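Local structure of dTDP-4-amino-4,6-dideoxyglucose formyltransferase (Mycobacterium tuberculosis CAS/NITR204, 5VYQ) at residues F113-S118 with L223-F228. The protein probably transfers a formyl group from a folate cofactor to the amino sugar of dTDP-4-amino-4,6-dideoxyglucose, which it binds. Residues are numbered along the deposited sequence; the frame is centred on the assembly and turned at random.
Sequences FPQVFS and LTHDDF. With 0FX (dTDP-4-amino-4,6-dideoxyglucose), chain D; EP1 (3-[4-(2-hydroxyethyl)piperazin-1-yl]propane-1-sulfonic acid), chain J.
V116, in the first turn of helix 114-121, approaches L223, just past helix 213-222, with CA atoms 6.5 Å apart; a type II' turn spans H225 to F228. V116 CG1 meets L223 CD2 at 4.3 Å, and Q115 NE2 comes to the edge of the H225 ring, 4.2 Å from ND1, with no hydrogen bond between the segments. The nucleotide-sugar does most of the joining. Q115 NE2 donates almost straight to its deoxyribose hydroxyl O3 (2.9 Å, 176°), the amide swung there by a bend at chi2 (-74°), and also bonds to S155. The H225 imidazole lies over the same sugar, C1 3.3 Å above the ring centre, while ND1 bonds to S155; this shared serine ties both residues to helix 155-179. F113 presents a face to deoxyribose C3, and its N binds the hexose hydroxyl O2G at 156°. F228 is sandwiched, thymine N31 3.5 Å from one face and EP1 C2 over the other; D227 OD2 accepts from EP1 N1 at 2.7 Å. The pocket spans the formyltransferase and C-terminal family regions, with F199 of helix 196-203 against V116 and L223, and V125 of strand 125-131 against P114, Q115 and S118.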
# COMPACT_ATOMS: atom_id res chain seq x y z
N PHE A 113 7.16 5.26 19.70
CA PHE A 113 6.09 5.15 18.71
C PHE A 113 4.86 4.38 19.20
O PHE A 113 4.47 3.36 18.66
CB PHE A 113 6.60 4.55 17.40
CG PHE A 113 7.77 5.27 16.77
CD1 PHE A 113 8.22 6.52 17.18
CD2 PHE A 113 8.37 4.68 15.66
CE1 PHE A 113 9.29 7.13 16.55
CE2 PHE A 113 9.40 5.30 14.97
CZ PHE A 113 9.87 6.54 15.43
N PRO A 114 4.24 4.89 20.26
CA PRO A 114 3.19 4.05 20.88
C PRO A 114 2.11 3.48 19.95
O PRO A 114 1.68 2.32 20.17
CB PRO A 114 2.58 4.99 21.92
CG PRO A 114 3.75 5.82 22.37
CD PRO A 114 4.54 6.08 21.09
N GLN A 115 1.58 4.27 19.03
CA GLN A 115 0.45 3.83 18.19
C GLN A 115 0.88 2.64 17.30
O GLN A 115 0.03 1.84 16.95
CB GLN A 115 -0.13 4.94 17.30
CG GLN A 115 0.70 5.42 16.08
CD GLN A 115 1.89 6.26 16.44
OE1 GLN A 115 2.03 6.73 17.59
NE2 GLN A 115 2.79 6.42 15.48
N VAL A 116 2.15 2.56 16.93
CA VAL A 116 2.63 1.41 16.15
C VAL A 116 2.34 0.14 16.92
O VAL A 116 1.73 -0.81 16.43
CB VAL A 116 4.12 1.51 15.78
CG1 VAL A 116 4.57 0.24 15.12
CG2 VAL A 116 4.40 2.75 14.94
N PHE A 117 2.71 0.15 18.18
CA PHE A 117 2.61 -1.01 19.03
C PHE A 117 1.15 -1.25 19.41
O PHE A 117 0.68 -2.42 19.48
CB PHE A 117 3.56 -0.86 20.23
CG PHE A 117 5.00 -0.91 19.85
CD1 PHE A 117 5.63 -2.14 19.71
CD2 PHE A 117 5.71 0.26 19.57
CE1 PHE A 117 6.96 -2.23 19.38
CE2 PHE A 117 7.04 0.16 19.22
CZ PHE A 117 7.66 -1.07 19.10
N SER A 118 0.38 -0.18 19.61
CA SER A 118 -1.03 -0.38 19.96
C SER A 118 -1.91 -0.88 18.82
O SER A 118 -2.89 -1.62 19.04
CB SER A 118 -1.64 0.91 20.51
OG SER A 118 -1.19 1.11 21.83
N LEU A 223 2.99 -0.30 10.52
CA LEU A 223 4.23 0.15 9.96
C LEU A 223 4.08 1.09 8.80
O LEU A 223 5.05 1.49 8.18
CB LEU A 223 5.09 -1.06 9.54
CG LEU A 223 5.47 -1.97 10.71
CD1 LEU A 223 6.04 -3.33 10.30
CD2 LEU A 223 6.47 -1.24 11.59
N THR A 224 2.84 1.49 8.54
CA THR A 224 2.52 2.41 7.52
C THR A 224 2.35 3.80 8.09
O THR A 224 1.49 4.06 8.93
CB THR A 224 1.30 1.97 6.72
OG1 THR A 224 1.60 0.74 6.01
CG2 THR A 224 1.00 3.02 5.65
N HIS A 225 3.17 4.73 7.60
CA HIS A 225 3.18 6.09 8.15
C HIS A 225 3.66 7.06 7.10
O HIS A 225 4.86 7.20 6.89
CB HIS A 225 4.09 6.17 9.39
CG HIS A 225 3.87 7.41 10.19
ND1 HIS A 225 3.37 7.39 11.48
CD2 HIS A 225 4.04 8.72 9.87
CE1 HIS A 225 3.31 8.64 11.93
NE2 HIS A 225 3.73 9.46 10.98
N ASP A 226 2.70 7.64 6.39
CA ASP A 226 3.01 8.47 5.24
C ASP A 226 3.98 7.70 4.31
O ASP A 226 3.73 6.53 4.01
CB ASP A 226 3.55 9.82 5.72
CG ASP A 226 2.52 10.58 6.49
OD1 ASP A 226 1.35 10.54 6.06
OD2 ASP A 226 2.92 11.21 7.50
N ASP A 227 5.07 8.30 3.88
CA ASP A 227 5.94 7.54 2.98
C ASP A 227 7.18 6.98 3.63
O ASP A 227 8.11 6.61 2.91
CB ASP A 227 6.33 8.36 1.76
CG ASP A 227 7.16 9.56 2.12
OD1 ASP A 227 7.48 10.33 1.18
OD2 ASP A 227 7.48 9.77 3.31
N PHE A 228 7.22 6.92 4.96
CA PHE A 228 8.31 6.23 5.62
C PHE A 228 8.46 4.81 5.11
O PHE A 228 7.50 4.06 4.99
CB PHE A 228 8.17 6.16 7.15
CG PHE A 228 8.54 7.45 7.87
CD1 PHE A 228 9.87 7.87 7.94
CD2 PHE A 228 7.57 8.20 8.52
CE1 PHE A 228 10.21 9.02 8.65
CE2 PHE A 228 7.90 9.35 9.21
CZ PHE A 228 9.23 9.76 9.28
O4P 0FX D . 6.25 11.65 18.08
P2 0FX D . 7.70 11.72 18.41
O3P 0FX D . 8.29 13.10 18.58
O1G 0FX D . 7.79 10.74 19.70
C1G 0FX D . 8.98 10.06 20.06
C2G 0FX D . 8.55 8.87 20.93
O2G 0FX D . 7.62 8.11 20.15
C3G 0FX D . 7.83 9.40 22.18
O3G 0FX D . 7.23 8.32 22.95
C4G 0FX D . 8.77 10.31 22.96
N4A 0FX D . 8.00 10.83 24.11
C5G 0FX D . 9.25 11.42 22.03
C6G 0FX D . 10.42 12.13 22.71
O5G 0FX D . 9.82 10.95 20.80
OPP 0FX D . 8.60 10.89 17.36
P 0FX D . 9.00 11.24 15.84
O1P 0FX D . 10.39 10.75 15.67
O2P 0FX D . 8.60 12.66 15.54
O5 0FX D . 8.04 10.32 14.95
C5 0FX D . 6.66 10.59 14.82
C4 0FX D . 5.97 9.39 14.21
O4 0FX D . 6.48 9.20 12.89
C3 0FX D . 6.23 8.03 14.88
O3 0FX D . 5.31 7.81 15.96
C2 0FX D . 6.01 7.00 13.79
C1 0FX D . 6.50 7.80 12.60
N11 0FX D . 7.88 7.45 12.23
C61 0FX D . 8.96 8.20 12.50
C51 0FX D . 10.22 7.82 12.09
C5A 0FX D . 11.41 8.68 12.45
C21 0FX D . 8.07 6.35 11.40
O21 0FX D . 7.02 5.63 11.09
N31 0FX D . 9.27 5.94 10.99
C41 0FX D . 10.35 6.71 11.29
O41 0FX D . 11.55 6.29 10.84
O2S EP1 J . 12.07 6.52 2.99
S EP1 J . 12.53 7.04 4.26
O3S EP1 J . 11.89 6.28 5.31
O1S EP1 J . 14.14 6.81 4.40
C11 EP1 J . 12.36 8.71 4.36
C10 EP1 J . 10.94 9.22 4.21
C9 EP1 J . 10.84 10.71 4.50
N1 EP1 J . 9.42 11.11 4.62
C2 EP1 J . 8.92 10.84 5.98
C3 EP1 J . 7.48 11.32 6.15
N4 EP1 J . 7.40 12.77 5.95
C5 EP1 J . 7.85 13.09 4.58
C6 EP1 J . 9.25 12.54 4.29
C7 EP1 J . 6.00 13.24 6.15
C8 EP1 J . 5.67 13.36 7.64
O8 EP1 J . 5.14 12.17 8.27